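Long-range contacts in Two-component system sensor histidine kinase (Bacteroides thetaiotaomicron, PDB 3VA6), which probably serves as a hybrid two-component sensor histidine kinase that autophosphorylates on histidine and regulates transcription, the chain here being its extracellular propeller and sandwich part: residues Asp13-Gly18 against Tyr298-Ser303; Pro183-Gln188 against Tyr212-Phe217; His230-Lys235 against Thr249-Tyr254. All coordinates share one frame; numbering follows the deposited sequence.

Contact 1. Residues Asp13-Gly18 against Tyr298-Ser303; sequences DNIYLG and YGISLS
Asp13 and Ile15 pair with Leu302 and Ile300 across neighbouring antiparallel strands, 13-15 and 299-303, whose axes approach to 4.7 Å at an angle of 152°. Both are hydrogen-bonded pairs with two backbone bonds each: Asp13 N gives to Leu302 O and Leu302 N to Asp13 O, while Ile15 N gives to Ile300 O and Ile300 N back to Ile15 O at 2.9 Å. Asn14 and Ser301 form the non-hydrogen-bonded pair in the middle, where Asn14 CA also turns its hydrogen to Ile300 O. With CG anti to the carbonyl carbon (chi1 -63°), the Asn14 amide swings across to the other strand, and its OD1 accepts from Ser301 OG at 2.6 Å, the hydroxyl tilted out of the carbonyl plane. Ser301 OG is also bonded to Thr277 N and Asn14 ND2 to Ser275 O, so the amide is gripped at both ends and its rotation is fixed. This is the velcro closure of a seven-bladed beta-propeller: a strand from the start of the chain becomes the edge strand of a blade otherwise built from residues 281-303. On the other face, which Asp13 also shares, Ile15 and Ile300 pack together: Ile15 CB sits 4.1 Å from Ile300 CB, Trp293 of strand 292-296 packs on both isoleucines and Leu302, and Ile37 and Tyr46 of the next blade lie against Ile300 and Ile15 respectively. Beyond the paired strands the Tyr16 ring meets the Tyr298 ring obliquely, planes at 44° and CE2 atoms of the two residues 3.9 Å apart. Tyr298 O lies at the Tyr16 ring edge, 3.7 Å from Tyr16 CE2, and Tyr16 OH is hydrogen-bonded to Thr277. Tyr16 CD2 rests 3.9 Å from Gly299 CA, on the side where any CB would collide with the ring.

Contact 2. Residues Pro183-Gln188 against Tyr212-Phe217; sequences PVHSSQ and YLFQYF
The backbone around His185 stays well clear of the strand that carries Tyr212: the nearest CA atoms, those of Pro183 and Tyr212, are 9.7 Å apart, and no hydrogen bond crosses between the two segments. Residues 183-188 belong to the connection between two beta-propeller blades, running from strand 176-180, the last of one, to strand 193-199, the first of the next; strand 212-216 is the third strand of that second blade. Side chains alone bridge the gap, at the surface of the propeller. The centrepiece is an offset stack of the His185 and Tyr212 rings, their planes within 1° of parallel and their centroids 4.0 Å apart. Tyr212 CE1 lies 3.3 Å above the plane of the imidazole and over its centre, whereas His185 CE1 falls toward the rim of the phenol ring, and the two side chains slide past each other in opposite directions. Both have CG anti to the carbonyl carbon (chi1 -56° at His185, -54° at Tyr212), which sends each ring out toward the other segment. The imidazole face turned from Tyr212 is covered near its rim by Pro183 C, so the ring is held from both sides. Replacing Tyr212 by an alanine would remove the phenol ring and would probably leave the imidazole without its stacking partner and freer to turn. Further along the strand, Phe214, which also packs on Ile223, brings CZ near the imidazole plane, 4.4 Å from His185 NE2. The same end of the Phe214 ring meets the proline obliquely. Gln188 approaches the Tyr212 ring at its edge, with its NE2 4.2 Å from Tyr212 CE1, and Phe214 CZ lies 3.9 Å from both CG and CD of Pro183.

Contact 3. Residues His230-Lys235 against Thr249-Tyr254; sequences HNNSIK and TDNGLY
Asp250 folds its carboxylate back between its own backbone N and carbonyl carbon (chi1 57°), which sets OD1 against the Ser233 backbone; Asn232, with CG anti to its carbonyl carbon, points its amide at Asn251 and Tyr254. Ser233 N donates to Asp250 OD1 at 2.8 Å in a fairly straight bond (164°), arriving from above the carboxylate plane, and a weak bond from Asp250 N returns to Ser233 O. Asn232 ND2 packs 3.2 Å from Asn251 CB, while Tyr254 OH gives only a weak bond to Asn232 OD1. Lys235 bends back so that NZ donates a hydrogen bond to Ser233 OG, which also meets Glu210; Lys235 NZ remains 4.5 Å from Asp250 OD2, too far for a salt bridge. The turn itself is stiffened by Thr249 OG1, which accepts from Asn251 N in an ST turn and donates to Gly252 O. Strands 232-239, 245-249 and 252-256 are the first three of one propeller blade, and the chain reaches them by turning a corner at His230 and Asn231. Asn194 bonds Ile234 O from the preceding blade, and Leu253 packs on strand 281-286 of the following one.

How the contacts relate
Strand 13-15 opens the chain's first propeller and residues 298-303 close it, so contacts 2 and 3 fall, in that order, within the long span that contact 1 joins. Contact 2 sets the connection 183-188 against the blade of strand 212-216, contact 3 lies in the next blade, and contact 1 in the closing one. Contacts 2 and 3, with centres 14 Å apart, touch where Leu213 CB meets Ile234 CD1 at 3.4 Å. Contact 3 comes within about 7 Å of contact 1, nearest atoms, whereas contact 2 stays about 18 Å away. Contact 2 thus ties an inter-blade connection to a blade, contact 3 lies within one blade, and contact 1 shuts the ring.

Contact 1. Residues Asp13-Gly18 against Tyr298-Ser303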
loop_
_atom_site.group_PDB
_atom_site.type_symbol
_atom_site.label_atom_id
_atom_site.label_comp_id
_atom_site.label_asym_id
_atom_site.label_seq_id
_atom_site.Cartn_x
_atom_site.Cartn_y
_atom_site.Cartn_z
ATOM N N ASP A 13 6.643 0.414 21.057
ATOM C CA ASP A 13 8.083 0.332 20.992
ATOM C C ASP A 13 8.576 1.772 21.176
ATOM O O ASP A 13 8.300 2.675 20.386
ATOM C CB ASP A 13 8.536 -0.509 19.752
ATOM C CG ASP A 13 9.336 0.270 18.730
ATOM O OD1 ASP A 13 10.554 -0.024 18.538
ATOM O OD2 ASP A 13 8.738 1.160 18.089
ATOM N N ASN A 14 9.206 1.986 22.323
ATOM C CA ASN A 14 9.580 3.318 22.817
ATOM C C ASN A 14 10.994 3.756 22.417
ATOM O O ASN A 14 11.950 2.977 22.493
ATOM C CB ASN A 14 9.413 3.344 24.328
ATOM C CG ASN A 14 7.974 3.126 24.741
ATOM O OD1 ASN A 14 7.039 3.646 24.110
ATOM N ND2 ASN A 14 7.778 2.329 25.775
ATOM N N ILE A 15 11.086 5.014 21.979
ATOM C CA ILE A 15 12.269 5.568 21.324
ATOM C C ILE A 15 12.633 6.871 22.017
ATOM O O ILE A 15 11.763 7.704 22.291
ATOM C CB ILE A 15 11.983 5.850 19.829
ATOM C CG1 ILE A 15 11.509 4.568 19.131
ATOM C CG2 ILE A 15 13.206 6.427 19.138
ATOM C CD1 ILE A 15 11.030 4.740 17.706
ATOM N N TYR A 16 13.915 7.044 22.312
ATOM C CA TYR A 16 14.378 8.187 23.106
ATOM C C TYR A 16 15.519 8.930 22.399
ATOM O O TYR A 16 16.290 8.357 21.639
ATOM C CB TYR A 16 14.781 7.724 24.491
ATOM C CG TYR A 16 13.645 7.075 25.257
ATOM C CD1 TYR A 16 13.574 5.701 25.412
ATOM C CD2 TYR A 16 12.640 7.840 25.828
ATOM C CE1 TYR A 16 12.538 5.103 26.114
ATOM C CE2 TYR A 16 11.595 7.256 26.525
ATOM C CZ TYR A 16 11.546 5.880 26.667
ATOM O OH TYR A 16 10.507 5.300 27.378
ATOM N N LEU A 17 15.600 10.222 22.650
ATOM C CA LEU A 17 16.505 11.084 21.945
ATOM C C LEU A 17 17.712 11.512 22.737
ATOM O O LEU A 17 18.634 12.074 22.165
ATOM C CB LEU A 17 15.750 12.320 21.531
ATOM C CG LEU A 17 14.517 11.988 20.706
ATOM C CD1 LEU A 17 13.973 13.246 20.039
ATOM C CD2 LEU A 17 14.904 10.971 19.642
ATOM N N GLY A 18 17.741 11.244 24.027
ATOM C CA GLY A 18 18.771 11.806 24.853
ATOM C C GLY A 18 18.058 12.409 26.027
ATOM O O GLY A 18 16.843 12.604 25.993
ATOM N N TYR A 298 8.087 12.869 27.676
ATOM C CA TYR A 298 9.277 12.059 27.849
ATOM C C TYR A 298 9.329 10.961 26.771
ATOM O O TYR A 298 9.033 9.803 27.049
ATOM C CB TYR A 298 9.311 11.465 29.257
ATOM C CG TYR A 298 10.606 10.795 29.613
ATOM C CD1 TYR A 298 11.753 11.547 29.817
ATOM C CD2 TYR A 298 10.695 9.404 29.739
ATOM C CE1 TYR A 298 12.963 10.942 30.115
ATOM C CE2 TYR A 298 11.901 8.786 30.046
ATOM C CZ TYR A 298 13.041 9.562 30.239
ATOM O OH TYR A 298 14.270 8.981 30.549
ATOM N N GLY A 299 9.694 11.330 25.546
ATOM C CA GLY A 299 9.977 10.335 24.493
ATOM C C GLY A 299 8.910 10.058 23.429
ATOM O O GLY A 299 7.875 10.731 23.353
ATOM N N ILE A 300 9.180 9.045 22.609
ATOM C CA ILE A 300 8.307 8.664 21.514
ATOM C C ILE A 300 7.771 7.260 21.764
ATOM O O ILE A 300 8.497 6.374 22.229
ATOM C CB ILE A 300 9.056 8.691 20.172
ATOM C CG1 ILE A 300 9.297 10.125 19.697
ATOM C CG2 ILE A 300 8.247 7.968 19.113
ATOM C CD1 ILE A 300 10.330 10.222 18.590
ATOM N N SER A 301 6.488 7.070 21.495
ATOM C CA SER A 301 5.875 5.751 21.570
ATOM C C SER A 301 5.358 5.440 20.191
ATOM O O SER A 301 4.477 6.136 19.688
ATOM C CB SER A 301 4.730 5.720 22.586
ATOM O OG SER A 301 5.196 5.430 23.893
ATOM N N LEU A 302 5.928 4.403 19.580
ATOM C CA LEU A 302 5.511 3.940 18.258
ATOM C C LEU A 302 4.541 2.782 18.403
ATOM O O LEU A 302 4.870 1.766 19.035
ATOM C CB LEU A 302 6.730 3.479 17.443
ATOM C CG LEU A 302 6.525 2.758 16.110
ATOM C CD1 LEU A 302 5.879 3.671 15.079
ATOM C CD2 LEU A 302 7.877 2.262 15.634
ATOM N N SER A 303 3.355 2.930 17.808
ATOM C CA SER A 303 2.435 1.816 17.694
ATOM C C SER A 303 2.419 1.324 16.262
ATOM O O SER A 303 1.962 2.012 15.362
ATOM C CB SER A 303 1.025 2.193 18.137
ATOM O OG SER A 303 0.228 1.015 18.214
#

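Contact 2. Residues Pro183-Gln188 against Tyr212-Phe217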
loop_
_atom_site.group_PDB
_atom_site.type_symbol
_atom_site.label_atom_id
_atom_site.label_comp_id
_atom_site.label_asym_id
_atom_site.label_seq_id
_atom_site.Cartn_x
_atom_site.Cartn_y
_atom_site.Cartn_z
ATOM N N PRO A 183 -18.990 26.546 22.422
ATOM C CA PRO A 183 -19.413 26.901 23.763
ATOM C C PRO A 183 -18.372 27.643 24.586
ATOM O O PRO A 183 -17.189 27.349 24.510
ATOM C CB PRO A 183 -19.672 25.543 24.395
ATOM C CG PRO A 183 -20.156 24.696 23.279
ATOM C CD PRO A 183 -19.484 25.211 22.038
ATOM N N VAL A 184 -18.856 28.584 25.384
ATOM C CA VAL A 184 -18.050 29.384 26.290
ATOM C C VAL A 184 -18.289 28.860 27.699
ATOM O O VAL A 184 -19.434 28.733 28.130
ATOM C CB VAL A 184 -18.426 30.875 26.173
ATOM C CG1 VAL A 184 -18.031 31.629 27.434
ATOM C CG2 VAL A 184 -17.793 31.460 24.913
ATOM N N HIS A 185 -17.222 28.533 28.420
ATOM C CA HIS A 185 -17.373 27.786 29.668
ATOM C C HIS A 185 -17.146 28.628 30.916
ATOM O O HIS A 185 -16.268 29.487 30.961
ATOM C CB HIS A 185 -16.468 26.547 29.652
ATOM C CG HIS A 185 -16.702 25.616 28.476
ATOM N ND1 HIS A 185 -17.677 24.679 28.470
ATOM C CD2 HIS A 185 -16.023 25.480 27.266
ATOM C CE1 HIS A 185 -17.642 23.993 27.313
ATOM N NE2 HIS A 185 -16.626 24.475 26.572
ATOM N N SER A 186 -17.968 28.426 31.938
ATOM C CA SER A 186 -17.772 29.157 33.197
ATOM C C SER A 186 -16.386 28.905 33.794
ATOM O O SER A 186 -15.663 29.831 34.047
ATOM C CB SER A 186 -18.856 28.863 34.223
ATOM O OG SER A 186 -18.859 27.506 34.576
ATOM N N SER A 187 -16.000 27.658 33.993
ATOM C CA SER A 187 -14.654 27.309 34.472
ATOM C C SER A 187 -13.476 27.936 33.701
ATOM O O SER A 187 -12.381 28.050 34.222
ATOM C CB SER A 187 -14.502 25.813 34.304
ATOM O OG SER A 187 -14.616 25.479 32.923
ATOM N N GLN A 188 -13.701 28.262 32.430
ATOM C CA GLN A 188 -12.684 28.870 31.548
ATOM C C GLN A 188 -12.794 30.397 31.540
ATOM O O GLN A 188 -13.883 30.952 31.737
ATOM C CB GLN A 188 -12.816 28.341 30.108
ATOM C CG GLN A 188 -12.240 26.966 29.905
ATOM C CD GLN A 188 -12.613 26.358 28.577
ATOM O OE1 GLN A 188 -12.994 27.051 27.633
ATOM N NE2 GLN A 188 -12.470 25.053 28.487
ATOM N N TYR A 212 -12.923 19.464 26.420
ATOM C CA TYR A 212 -13.988 19.063 25.523
ATOM C C TYR A 212 -13.373 18.713 24.205
ATOM O O TYR A 212 -12.376 19.339 23.822
ATOM C CB TYR A 212 -15.027 20.181 25.391
ATOM C CG TYR A 212 -15.546 20.630 26.760
ATOM C CD1 TYR A 212 -14.930 21.661 27.458
ATOM C CD2 TYR A 212 -16.618 19.983 27.374
ATOM C CE1 TYR A 212 -15.369 22.042 28.711
ATOM C CE2 TYR A 212 -17.067 20.362 28.633
ATOM C CZ TYR A 212 -16.437 21.393 29.311
ATOM O OH TYR A 212 -16.870 21.769 30.589
ATOM N N LEU A 213 -13.907 17.650 23.582
ATOM C CA LEU A 213 -13.579 17.253 22.222
ATOM C C LEU A 213 -14.811 17.439 21.357
ATOM O O LEU A 213 -15.803 16.739 21.519
ATOM C CB LEU A 213 -13.151 15.778 22.181
ATOM C CG LEU A 213 -12.893 15.137 20.808
ATOM C CD1 LEU A 213 -11.712 15.744 20.106
ATOM C CD2 LEU A 213 -12.704 13.651 21.018
ATOM N N PHE A 214 -14.738 18.366 20.417
ATOM C CA PHE A 214 -15.884 18.663 19.567
ATOM C C PHE A 214 -15.768 18.072 18.174
ATOM O O PHE A 214 -14.674 17.869 17.643
ATOM C CB PHE A 214 -16.068 20.171 19.403
ATOM C CG PHE A 214 -16.479 20.865 20.641
ATOM C CD1 PHE A 214 -15.555 21.538 21.407
ATOM C CD2 PHE A 214 -17.779 20.838 21.033
ATOM C CE1 PHE A 214 -15.924 22.178 22.550
ATOM C CE2 PHE A 214 -18.161 21.470 22.172
ATOM C CZ PHE A 214 -17.229 22.143 22.934
ATOM N N GLN A 215 -16.932 17.860 17.580
ATOM C CA GLN A 215 -17.045 17.571 16.182
ATOM C C GLN A 215 -17.815 18.695 15.520
ATOM O O GLN A 215 -19.009 18.898 15.828
ATOM C CB GLN A 215 -17.781 16.262 15.993
ATOM C CG GLN A 215 -16.884 15.041 16.098
ATOM C CD GLN A 215 -17.652 13.757 15.961
ATOM O OE1 GLN A 215 -17.486 13.065 14.993
ATOM N NE2 GLN A 215 -18.530 13.454 16.920
ATOM N N TYR A 216 -17.129 19.438 14.644
ATOM C CA TYR A 216 -17.777 20.464 13.822
ATOM C C TYR A 216 -18.067 19.911 12.475
ATOM O O TYR A 216 -17.171 19.358 11.831
ATOM C CB TYR A 216 -16.900 21.702 13.644
ATOM C CG TYR A 216 -17.524 22.750 12.742
ATOM C CD1 TYR A 216 -18.577 23.523 13.195
ATOM C CD2 TYR A 216 -17.059 22.962 11.419
ATOM C CE1 TYR A 216 -19.144 24.480 12.376
ATOM C CE2 TYR A 216 -17.625 23.919 10.587
ATOM C CZ TYR A 216 -18.662 24.661 11.078
ATOM O OH TYR A 216 -19.236 25.602 10.308
ATOM N N PHE A 217 -19.317 20.087 12.044
ATOM C CA PHE A 217 -19.778 19.691 10.712
ATOM C C PHE A 217 -20.067 20.907 9.822
ATOM O O PHE A 217 -21.060 21.614 10.032
ATOM C CB PHE A 217 -21.046 18.862 10.841
ATOM C CG PHE A 217 -20.863 17.622 11.649
ATOM C CD1 PHE A 217 -21.112 17.632 13.009
ATOM C CD2 PHE A 217 -20.433 16.442 11.059
ATOM C CE1 PHE A 217 -20.946 16.484 13.771
ATOM C CE2 PHE A 217 -20.263 15.295 11.822
ATOM C CZ PHE A 217 -20.525 15.313 13.180
#

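Contact 3. Residues His230-Lys235 against Thr249-Tyr254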
loop_
_atom_site.group_PDB
_atom_site.type_symbol
_atom_site.label_atom_id
_atom_site.label_comp_id
_atom_site.label_asym_id
_atom_site.label_seq_id
_atom_site.Cartn_x
_atom_site.Cartn_y
_atom_site.Cartn_z
ATOM N N HIS A 230 -12.921 15.650 32.006
ATOM C CA HIS A 230 -12.916 16.604 33.135
ATOM C C HIS A 230 -11.518 16.802 33.620
ATOM O O HIS A 230 -10.850 15.840 33.967
ATOM C CB HIS A 230 -13.849 16.136 34.265
ATOM C CG HIS A 230 -15.342 16.127 33.881
ATOM N ND1 HIS A 230 -15.817 15.528 32.736
ATOM C CD2 HIS A 230 -16.480 16.666 34.545
ATOM C CE1 HIS A 230 -17.166 15.693 32.658
ATOM N NE2 HIS A 230 -17.574 16.393 33.768
ATOM N N ASN A 231 -11.054 18.053 33.550
ATOM C CA ASN A 231 -9.668 18.444 33.863
ATOM C C ASN A 231 -8.555 17.815 33.063
ATOM O O ASN A 231 -7.427 17.750 33.544
ATOM C CB ASN A 231 -9.416 18.230 35.332
ATOM C CG ASN A 231 -10.418 18.963 36.141
ATOM O OD1 ASN A 231 -10.808 20.091 35.777
ATOM N ND2 ASN A 231 -10.913 18.319 37.204
ATOM N N ASN A 232 -8.851 17.367 31.846
ATOM C CA ASN A 232 -7.771 17.132 30.877
ATOM C C ASN A 232 -7.771 18.215 29.840
ATOM O O ASN A 232 -8.717 18.973 29.695
ATOM C CB ASN A 232 -7.864 15.767 30.176
ATOM C CG ASN A 232 -7.818 14.579 31.152
ATOM O OD1 ASN A 232 -8.516 13.536 30.945
ATOM N ND2 ASN A 232 -7.013 14.721 32.247
ATOM N N SER A 233 -6.689 18.264 29.099
ATOM C CA SER A 233 -6.532 19.160 27.974
ATOM C C SER A 233 -6.317 18.276 26.770
ATOM O O SER A 233 -5.589 17.316 26.879
ATOM C CB SER A 233 -5.300 20.020 28.219
ATOM O OG SER A 233 -4.828 20.610 27.035
ATOM N N ILE A 234 -6.946 18.575 25.637
ATOM C CA ILE A 234 -6.660 17.822 24.434
ATOM C C ILE A 234 -5.638 18.554 23.598
ATOM O O ILE A 234 -5.908 19.614 23.072
ATOM C CB ILE A 234 -7.909 17.592 23.588
ATOM C CG1 ILE A 234 -8.973 16.868 24.412
ATOM C CG2 ILE A 234 -7.554 16.774 22.384
ATOM C CD1 ILE A 234 -10.119 16.276 23.619
ATOM N N LYS A 235 -4.472 17.960 23.446
ATOM C CA LYS A 235 -3.351 18.616 22.781
ATOM C C LYS A 235 -3.090 18.170 21.355
ATOM O O LYS A 235 -2.414 18.876 20.625
ATOM C CB LYS A 235 -2.091 18.388 23.604
ATOM C CG LYS A 235 -2.267 18.815 25.060
ATOM C CD LYS A 235 -0.965 18.807 25.824
ATOM C CE LYS A 235 -1.030 19.890 26.883
ATOM N NZ LYS A 235 -2.361 19.813 27.561
ATOM N N THR A 249 -3.772 13.786 25.121
ATOM C CA THR A 249 -4.127 14.699 26.194
ATOM C C THR A 249 -3.003 14.797 27.211
ATOM O O THR A 249 -1.912 14.284 26.985
ATOM C CB THR A 249 -5.445 14.269 26.846
ATOM O OG1 THR A 249 -5.193 13.286 27.850
ATOM C CG2 THR A 249 -6.395 13.701 25.778
ATOM N N ASP A 250 -3.246 15.490 28.312
ATOM C CA ASP A 250 -2.235 15.616 29.378
ATOM C C ASP A 250 -2.412 14.468 30.386
ATOM O O ASP A 250 -1.713 14.391 31.381
ATOM C CB ASP A 250 -2.292 17.000 30.054
ATOM C CG ASP A 250 -3.651 17.304 30.635
ATOM O OD1 ASP A 250 -4.653 16.635 30.216
ATOM O OD2 ASP A 250 -3.733 18.215 31.492
ATOM N N ASN A 251 -3.355 13.578 30.093
ATOM C CA ASN A 251 -3.553 12.348 30.842
ATOM C C ASN A 251 -3.850 11.166 29.912
ATOM O O ASN A 251 -4.877 10.483 30.027
ATOM C CB ASN A 251 -4.681 12.518 31.855
ATOM C CG ASN A 251 -4.997 11.237 32.584
ATOM O OD1 ASN A 251 -6.167 10.884 32.775
ATOM N ND2 ASN A 251 -3.955 10.509 32.964
ATOM N N GLY A 252 -2.924 10.939 28.993
ATOM C CA GLY A 252 -2.893 9.719 28.223
ATOM C C GLY A 252 -3.658 9.863 26.946
ATOM O O GLY A 252 -3.999 10.963 26.552
ATOM N N LEU A 253 -3.911 8.730 26.300
ATOM C CA LEU A 253 -4.456 8.687 24.955
ATOM C C LEU A 253 -5.854 8.114 25.015
ATOM O O LEU A 253 -6.099 7.134 25.711
ATOM C CB LEU A 253 -3.573 7.816 24.070
ATOM C CG LEU A 253 -4.113 7.512 22.689
ATOM C CD1 LEU A 253 -4.264 8.834 21.983
ATOM C CD2 LEU A 253 -3.186 6.586 21.933
ATOM N N TYR A 254 -6.768 8.738 24.285
ATOM C CA TYR A 254 -8.131 8.246 24.156
ATOM C C TYR A 254 -8.370 7.895 22.695
ATOM O O TYR A 254 -7.910 8.611 21.799
ATOM C CB TYR A 254 -9.140 9.294 24.625
ATOM C CG TYR A 254 -9.114 9.567 26.107
ATOM C CD1 TYR A 254 -9.787 8.737 26.987
ATOM C CD2 TYR A 254 -8.429 10.650 26.627
ATOM C CE1 TYR A 254 -9.781 8.967 28.342
ATOM C CE2 TYR A 254 -8.416 10.892 27.982
ATOM C CZ TYR A 254 -9.099 10.047 28.840
ATOM O OH TYR A 254 -9.100 10.284 30.209
#